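Local atomic coordinates of fiber protein (Snake adenovirus 1, PDB entry 4D0U), a protein that probably forms trimeric spikes at the vertices of the capsid and attaches the virion to its host receptor, a task in which this fiber head domain takes part. Residues Arg61-Glu64 with Thr69-Thr72; Ser95-Thr98 with Arg104-Ile107; Gly114-Asp119 with Met123-Ser128. The protein carries 2 engineered substitutions. One frame throughout, in Å; residues are numbered along the deposited sequence.

Interaction 1 of 3, residues Arg61-Glu64 with Thr69-Thr72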
loop_
_atom_site.group_PDB
_atom_site.type_symbol
_atom_site.label_atom_id
_atom_site.label_comp_id
_atom_site.label_asym_id
_atom_site.label_seq_id
_atom_site.Cartn_x
_atom_site.Cartn_y
_atom_site.Cartn_z
ATOM N N ARG A 61 6.234 -11.108 -3.390
ATOM C CA ARG A 61 6.750 -10.591 -4.664
ATOM C C ARG A 61 8.165 -10.056 -4.494
ATOM O O ARG A 61 8.475 -9.351 -3.545
ATOM C CB ARG A 61 5.821 -9.500 -5.216
ATOM C CG ARG A 61 6.313 -8.851 -6.506
ATOM C CD ARG A 61 5.378 -7.729 -6.904
ATOM N NE ARG A 61 4.187 -8.255 -7.556
ATOM C CZ ARG A 61 3.051 -7.570 -7.743
ATOM N NH1 ARG A 61 2.920 -6.305 -7.310
ATOM N NH2 ARG A 61 2.037 -8.163 -8.367
ATOM N N GLU A 62 9.036 -10.389 -5.443
ATOM C CA GLU A 62 10.364 -9.771 -5.512
ATOM C C GLU A 62 10.467 -8.966 -6.817
ATOM O O GLU A 62 10.100 -9.476 -7.880
ATOM C CB GLU A 62 11.422 -10.859 -5.487
ATOM C CG GLU A 62 12.821 -10.280 -5.418
ATOM C CD GLU A 62 13.885 -11.338 -5.420
ATOM O OE1 GLU A 62 14.132 -11.942 -6.495
ATOM O OE2 GLU A 62 14.457 -11.581 -4.347
ATOM N N GLU A 63 10.913 -7.713 -6.714
ATOM C CA GLU A 63 11.119 -6.853 -7.872
ATOM C C GLU A 63 12.551 -6.365 -7.913
ATOM O O GLU A 63 13.081 -5.861 -6.921
ATOM C CB GLU A 63 10.159 -5.651 -7.871
ATOM C CG GLU A 63 8.704 -6.080 -7.951
ATOM C CD GLU A 63 7.751 -4.958 -7.548
ATOM O OE1 GLU A 63 7.557 -4.048 -8.383
ATOM O OE2 GLU A 63 7.185 -5.008 -6.429
ATOM N N GLU A 64 13.176 -6.534 -9.083
ATOM C CA GLU A 64 14.550 -6.106 -9.267
ATOM C C GLU A 64 14.540 -4.708 -9.885
ATOM O O GLU A 64 14.072 -4.523 -11.023
ATOM C CB GLU A 64 15.304 -7.133 -10.125
ATOM C CG GLU A 64 15.647 -8.379 -9.306
ATOM C CD GLU A 64 16.029 -9.591 -10.134
ATOM O OE1 GLU A 64 16.067 -9.501 -11.387
ATOM O OE2 GLU A 64 16.298 -10.647 -9.517
ATOM N N THR A 69 16.697 -4.132 -4.675
ATOM C CA THR A 69 15.673 -5.139 -4.856
ATOM C C THR A 69 14.603 -4.822 -3.830
ATOM O O THR A 69 14.943 -4.500 -2.713
ATOM C CB THR A 69 16.265 -6.525 -4.582
ATOM O OG1 THR A 69 17.242 -6.775 -5.612
ATOM C CG2 THR A 69 15.177 -7.608 -4.637
ATOM N N LYS A 70 13.346 -4.927 -4.238
ATOM C CA LYS A 70 12.224 -4.811 -3.294
ATOM C C LYS A 70 11.555 -6.152 -3.088
ATOM O O LYS A 70 11.254 -6.862 -4.053
ATOM C CB LYS A 70 11.179 -3.787 -3.775
ATOM C CG LYS A 70 10.068 -3.556 -2.713
ATOM C CD LYS A 70 9.117 -2.410 -3.062
ATOM C CE LYS A 70 8.395 -2.601 -4.384
ATOM N NZ LYS A 70 7.365 -1.510 -4.617
ATOM N N ARG A 71 11.280 -6.484 -1.833
ATOM C CA ARG A 71 10.521 -7.693 -1.525
ATOM C C ARG A 71 9.266 -7.268 -0.766
ATOM O O ARG A 71 9.372 -6.595 0.244
ATOM C CB ARG A 71 11.371 -8.664 -0.724
ATOM C CG ARG A 71 12.346 -9.400 -1.637
ATOM C CD ARG A 71 13.464 -10.084 -0.910
ATOM N NE ARG A 71 14.559 -10.363 -1.851
ATOM C CZ ARG A 71 15.856 -10.315 -1.555
ATOM N NH1 ARG A 71 16.274 -10.013 -0.330
ATOM N NH2 ARG A 71 16.749 -10.584 -2.505
ATOM N N THR A 72 8.104 -7.647 -1.291
ATOM C CA THR A 72 6.812 -7.260 -0.693
ATOM C C THR A 72 5.994 -8.477 -0.284
ATOM O O THR A 72 5.826 -9.416 -1.059
ATOM C CB THR A 72 5.973 -6.438 -1.703
ATOM O OG1 THR A 72 6.777 -5.353 -2.183
ATOM C CG2 THR A 72 4.737 -5.858 -0.999
HETATM O O HOH W 1 8.171 -6.261 -4.269
HETATM O O HOH W 2 7.005 -1.636 -7.261
#
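Arg-61 to Glu-64 and Thr-69 to Thr-72 run antiparallel, their directions 166° apart, with Arg-61/Thr-72 and Glu-63/Lys-70 as hydrogen-bonded pairs and Glu-62/Arg-71 and Glu-64/Thr-69 as non-hydrogen-bonded ones. Glu-63 N reaches Lys-70 O at 2.8 Å, and Lys-70 N returns the bond to Glu-63 O.

The two faces show two ways of pairing charges across strands. On one, Glu-62 and Arg-71 lie side by side. Arg-71 NE donates to Glu-62 OE2 at 2.8 Å, on the lone pair turned away from OE1, and Arg-71 NH2 adds a weak bond to the same OE2 at 3.1 Å. The carboxylate and guanidinium planes are 42° apart, and a single oxygen takes both N-H groups. Glu-62 OE1 is hydrogen-bonded to Ser-41 OG and Arg-71 NH1 to Tyr-141 OH, which extends the salt bridge to both flanking strands. Thr-69 CG2 packs 3.6 Å from Glu-62 CG.

On the other face the pairing is looser. Lys-70 bends at chi3 (59°), placing its CE 3.4 Å from Glu-63 OE2 but leaving NZ 3.9 Å from that oxygen, a long salt bridge. One water links Glu-63 OE1 with Lys-70 NZ; another joins Glu-63 OE2 and Thr-72 OG1. The stronger partner of Lys-70 NZ is Gln-59 of the third subunit, while Arg-61 forms a salt bridge with Glu-63 of the second. This is a beta hairpin at the middle of a four-stranded antiparallel sheet, with one face turned to the trimer interface of the fiber head.

Interaction 2 of 3, residues Ser95-Thr98 with Arg104-Ile107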
loop_
_atom_site.group_PDB
_atom_site.type_symbol
_atom_site.label_atom_id
_atom_site.label_comp_id
_atom_site.label_asym_id
_atom_site.label_seq_id
_atom_site.Cartn_x
_atom_site.Cartn_y
_atom_site.Cartn_z
ATOM N N SER A 95 10.670 -19.543 3.218
ATOM C CA SER A 95 11.971 -18.983 2.871
ATOM C C SER A 95 11.885 -17.476 2.625
ATOM O O SER A 95 12.718 -16.719 3.107
ATOM C CB SER A 95 12.565 -19.729 1.678
ATOM O OG SER A 95 12.808 -21.079 2.057
ATOM N N PHE A 96 10.850 -17.059 1.890
ATOM C CA PHE A 96 10.635 -15.643 1.630
ATOM C C PHE A 96 10.440 -14.883 2.952
ATOM O O PHE A 96 11.037 -13.814 3.165
ATOM C CB PHE A 96 9.421 -15.464 0.731
ATOM C CG PHE A 96 9.159 -14.023 0.325
ATOM C CD1 PHE A 96 8.319 -13.224 1.101
ATOM C CD2 PHE A 96 9.685 -13.498 -0.852
ATOM C CE1 PHE A 96 8.050 -11.913 0.714
ATOM C CE2 PHE A 96 9.417 -12.186 -1.238
ATOM C CZ PHE A 96 8.597 -11.395 -0.445
ATOM N N LEU A 97 9.615 -15.432 3.841
ATOM C CA LEU A 97 9.306 -14.735 5.105
ATOM C C LEU A 97 10.522 -14.579 5.993
ATOM O O LEU A 97 10.684 -13.588 6.701
ATOM C CB LEU A 97 8.197 -15.462 5.878
ATOM C CG LEU A 97 6.821 -15.435 5.226
ATOM C CD1 LEU A 97 5.827 -16.303 5.994
ATOM C CD2 LEU A 97 6.320 -13.986 5.106
ATOM N N THR A 98 11.405 -15.574 5.957
ATOM C CA THR A 98 12.593 -15.553 6.789
ATOM C C THR A 98 13.609 -14.492 6.367
ATOM O O THR A 98 14.349 -13.976 7.205
ATOM C CB THR A 98 13.241 -16.951 6.754
ATOM O OG1 THR A 98 12.364 -17.842 7.435
ATOM C CG2 THR A 98 14.585 -16.940 7.469
ATOM N N ARG A 104 11.017 -10.460 10.458
ATOM C CA ARG A 104 9.538 -10.494 10.542
ATOM C C ARG A 104 9.016 -9.302 9.741
ATOM O O ARG A 104 9.807 -8.458 9.292
ATOM C CB ARG A 104 9.030 -10.470 12.004
ATOM C CG ARG A 104 9.649 -9.456 12.978
ATOM C CD ARG A 104 9.402 -8.018 12.587
ATOM N NE ARG A 104 9.725 -7.122 13.698
ATOM C CZ ARG A 104 9.861 -5.812 13.581
ATOM N NH1 ARG A 104 9.713 -5.214 12.396
ATOM N NH2 ARG A 104 10.155 -5.104 14.656
ATOM N N TRP A 105 7.703 -9.251 9.545
ATOM C CA TRP A 105 7.081 -8.277 8.626
ATOM C C TRP A 105 6.020 -7.492 9.402
ATOM O O TRP A 105 4.923 -8.002 9.635
ATOM C CB TRP A 105 6.419 -9.000 7.463
ATOM C CG TRP A 105 7.415 -9.818 6.693
ATOM C CD1 TRP A 105 8.029 -10.995 7.117
ATOM C CD2 TRP A 105 7.936 -9.536 5.386
ATOM N NE1 TRP A 105 8.915 -11.424 6.140
ATOM C CE2 TRP A 105 8.883 -10.554 5.078
ATOM C CE3 TRP A 105 7.725 -8.507 4.454
ATOM C CZ2 TRP A 105 9.582 -10.585 3.850
ATOM C CZ3 TRP A 105 8.431 -8.528 3.236
ATOM C CH2 TRP A 105 9.351 -9.569 2.948
ATOM N N LEU A 106 6.353 -6.251 9.735
ATOM C CA LEU A 106 5.389 -5.293 10.299
ATOM C C LEU A 106 4.424 -4.851 9.191
ATOM O O LEU A 106 4.860 -4.416 8.108
ATOM C CB LEU A 106 6.162 -4.091 10.839
ATOM C CG LEU A 106 5.337 -2.949 11.400
ATOM C CD1 LEU A 106 4.556 -3.387 12.641
ATOM C CD2 LEU A 106 6.252 -1.772 11.773
ATOM N N ILE A 107 3.123 -4.987 9.421
ATOM C CA ILE A 107 2.156 -4.811 8.331
ATOM C C ILE A 107 0.933 -4.046 8.824
ATOM O O ILE A 107 0.341 -4.405 9.850
ATOM C CB ILE A 107 1.821 -6.169 7.650
ATOM C CG1 ILE A 107 0.822 -5.972 6.487
ATOM C CG2 ILE A 107 1.316 -7.210 8.670
ATOM C CD1 ILE A 107 0.794 -7.180 5.539
#
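Trp-105 is the centre of this contact: its indole meets both Phe-96 and Leu-97 in the last turn of helix 91-98, where the helix packs against strand 105-109, outermost in its sheet within this chain, in the head's beta sandwich. The principle illustrated is that one large aromatic residue can join a helix to a strand by a polar anchor and apolar packing together.

The tight part is wholly buried. Phe-96 and Trp-105 have nearly parallel rings, 14° apart, but slid so far that they barely overlap; the centroids of the two six-membered rings are 5.3 Å from each other. The nearest atoms are Phe-96 CE1 and Trp-105 CH2, 3.5 Å apart. With CG of Phe-96 trans to its N, chi1 (-176°) carries the phenyl toward the CZ2-CH2 end of the indole. Leu-97 meets another part of the same group: its CD2 methyl sits over a face of the five-membered ring of Trp-105, 4.1 Å from the centroid, a CH-pi contact. Leu-73 of strand 68-77 touches both Leu-97 and Trp-105, and His-100 meets the indole edge-to-face.

The outer side is looser. Ser-95 and Thr-98 are exposed, and Thr-98 points away from the strand. Arg-104 also turns away, and its guanidinium instead forms a salt bridge with Glu-133 of the third subunit.

The hydrogen bond of the indole N-H adds to this packing in setting the rotation of the ring. Trp-105 NE1 donates to Leu-97 O at 2.9 Å, nearly straight at 166°, with the acceptor close to the ring plane and the N-H directed at a lone pair in the plane of the carbonyl.

Interaction 3 of 3, residues Gly114-Asp119 with Met123-Ser128. Engineered in segment 123-128: Met-123 (natural residue Leu), Met-125 (natural residue Leu).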
loop_
_atom_site.group_PDB
_atom_site.type_symbol
_atom_site.label_atom_id
_atom_site.label_comp_id
_atom_site.label_asym_id
_atom_site.label_seq_id
_atom_site.Cartn_x
_atom_site.Cartn_y
_atom_site.Cartn_z
ATOM N N GLY A 114 -0.201 -5.780 12.197
ATOM C CA GLY A 114 0.248 -7.158 12.431
ATOM C C GLY A 114 1.753 -7.273 12.350
ATOM O O GLY A 114 2.430 -6.376 11.832
ATOM N N ILE A 115 2.292 -8.361 12.910
ATOM C CA ILE A 115 3.678 -8.748 12.633
ATOM C C ILE A 115 3.683 -10.194 12.213
ATOM O O ILE A 115 3.265 -11.067 12.966
ATOM C CB ILE A 115 4.579 -8.554 13.846
ATOM C CG1 ILE A 115 4.705 -7.060 14.129
ATOM C CG2 ILE A 115 5.962 -9.167 13.581
ATOM C CD1 ILE A 115 5.585 -6.706 15.289
ATOM N N VAL A 116 4.160 -10.428 10.993
ATOM C CA VAL A 116 4.181 -11.775 10.395
ATOM C C VAL A 116 5.591 -12.362 10.576
ATOM O O VAL A 116 6.588 -11.720 10.211
ATOM C CB VAL A 116 3.879 -11.721 8.894
ATOM C CG1 VAL A 116 4.008 -13.117 8.283
ATOM C CG2 VAL A 116 2.480 -11.171 8.627
ATOM N N SER A 117 5.660 -13.580 11.117
ATOM C CA SER A 117 6.928 -14.309 11.199
ATOM C C SER A 117 6.699 -15.774 10.849
ATOM O O SER A 117 5.577 -16.213 10.710
ATOM C CB SER A 117 7.530 -14.178 12.592
ATOM O OG SER A 117 6.695 -14.796 13.535
ATOM N N VAL A 118 7.788 -16.504 10.668
ATOM C CA VAL A 118 7.680 -17.940 10.382
ATOM C C VAL A 118 8.712 -18.676 11.227
ATOM O O VAL A 118 9.759 -18.145 11.522
ATOM C CB VAL A 118 7.812 -18.266 8.872
ATOM C CG1 VAL A 118 9.236 -18.073 8.361
ATOM C CG2 VAL A 118 7.326 -19.684 8.560
ATOM N N ASP A 119 8.345 -19.870 11.673
ATOM C CA ASP A 119 9.249 -20.714 12.438
ATOM C C ASP A 119 8.938 -22.150 12.075
ATOM O O ASP A 119 7.824 -22.605 12.259
ATOM C CB ASP A 119 9.048 -20.479 13.931
ATOM C CG ASP A 119 10.072 -21.221 14.786
ATOM O OD1 ASP A 119 11.144 -21.590 14.262
ATOM O OD2 ASP A 119 9.794 -21.416 15.988
HETATM N N MSE A 123 3.606 -20.131 10.014
HETATM C CA MSE A 123 3.442 -18.665 10.127
HETATM C C MSE A 123 2.783 -18.325 11.433
HETATM O O MSE A 123 1.790 -18.966 11.804
HETATM C CB MSE A 123 2.518 -18.191 9.009
HETATM C CG MSE A 123 2.276 -16.675 9.225
HETATM SE SE MSE A 123 1.007 -15.932 7.938
HETATM C CE MSE A 123 2.184 -15.950 6.356
ATOM N N THR A 124 3.274 -17.291 12.120
ATOM C CA THR A 124 2.466 -16.606 13.139
ATOM C C THR A 124 2.309 -15.171 12.733
ATOM O O THR A 124 3.299 -14.525 12.407
ATOM C CB THR A 124 3.156 -16.664 14.520
ATOM O OG1 THR A 124 3.252 -18.044 14.938
ATOM C CG2 THR A 124 2.351 -15.906 15.619
HETATM N N MSE A 125 1.076 -14.657 12.773
HETATM C CA MSE A 125 0.870 -13.203 12.620
HETATM C C MSE A 125 0.267 -12.707 13.923
HETATM O O MSE A 125 -0.888 -13.032 14.231
HETATM C CB MSE A 125 -0.032 -12.853 11.424
HETATM C CG MSE A 125 -0.001 -11.304 11.343
HETATM SE SE MSE A 125 -0.983 -10.631 9.783
HETATM C CE MSE A 125 -2.700 -10.851 10.612
ATOM N N GLU A 126 1.041 -11.944 14.698
ATOM C CA GLU A 126 0.519 -11.318 15.921
ATOM C C GLU A 126 -0.146 -10.015 15.556
ATOM O O GLU A 126 0.205 -9.422 14.547
ATOM C CB GLU A 126 1.640 -11.106 16.951
ATOM C CG GLU A 126 2.218 -12.453 17.384
ATOM C CD GLU A 126 3.249 -12.359 18.481
ATOM O OE1 GLU A 126 4.416 -12.078 18.183
ATOM O OE2 GLU A 126 2.912 -12.651 19.636
ATOM N N ILE A 127 -1.135 -9.607 16.347
ATOM C CA ILE A 127 -1.937 -8.412 16.016
ATOM C C ILE A 127 -2.033 -7.431 17.179
ATOM O O ILE A 127 -1.972 -7.807 18.355
ATOM C CB ILE A 127 -3.357 -8.789 15.541
ATOM C CG1 ILE A 127 -4.160 -9.489 16.667
ATOM C CG2 ILE A 127 -3.266 -9.608 14.239
ATOM C CD1 ILE A 127 -5.562 -9.913 16.249
ATOM N N SER A 128 -2.196 -6.160 16.844
ATOM C CA SER A 128 -2.106 -5.111 17.854
ATOM C C SER A 128 -3.380 -4.998 18.689
ATOM O O SER A 128 -3.350 -4.481 19.827
ATOM C CB SER A 128 -1.815 -3.787 17.134
ATOM O OG SER A 128 -2.905 -3.450 16.276
#
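Thr-124 O is approached twice from the neighbouring strand: Ser-117 N donates a hydrogen bond to it at 2.9 Å, and Val-116 CA comes within 3.5 Å as a longer CA-H...O contact. Both belong to the beta hairpin of strands 112-119 and 122-127, the central pair of a four-stranded antiparallel sheet; segments 114-119 and 123-127 run antiparallel, 163° between their directions. Ile-115 and Glu-126 make the second hydrogen-bonded pair, Ile-115 N to Glu-126 O being 2.9 Å. Gly-114 CA makes a short CA-H...O contact with Glu-126 O, 3.1 Å.

The two faces differ. Ile-115, Ser-117, Thr-124 and Glu-126 line the outer one, while Val-116, Val-118, Met-123 and Met-125 share the inner face; Met-123 touches Phe-58 and Met-125 Phe-56 of strand 55-65, while Val-118 packs on helix 91-98. Met-123 and Met-125 are engineered selenomethionines at leucine positions, both bent at their last torsion. Val-116 forks between them. CG1, trans to the backbone N (chi1 176°), meets Met-123 CE at 3.9 Å; on the other branch, Val-116 CG2 lies 3.7 Å from both CG and SE of Met-125.

The contacts follow one another along the chain, from interaction 1 through interaction 2 to interaction 3, and together they span both sheets of the beta sandwich. Interaction 1 lies in the sheet of strands 40-49, 55-65, 68-77 and 135-143; interaction 3 lies in the other, their centres about 20 Å apart on opposite sides of the chain's centre. Interaction 2 stands between them, its centre about 13 Å from that of interaction 1 and 8 Å from that of interaction 3: Phe-96 CZ packs on Thr-72 O at 3.5 Å, while Trp-105 N probably hydrogen-bonds to Val-116 O. The helix-strand contact thus connects the two sheets, and interactions 1 and 2 both reach the third subunit, consistent with a trimeric head.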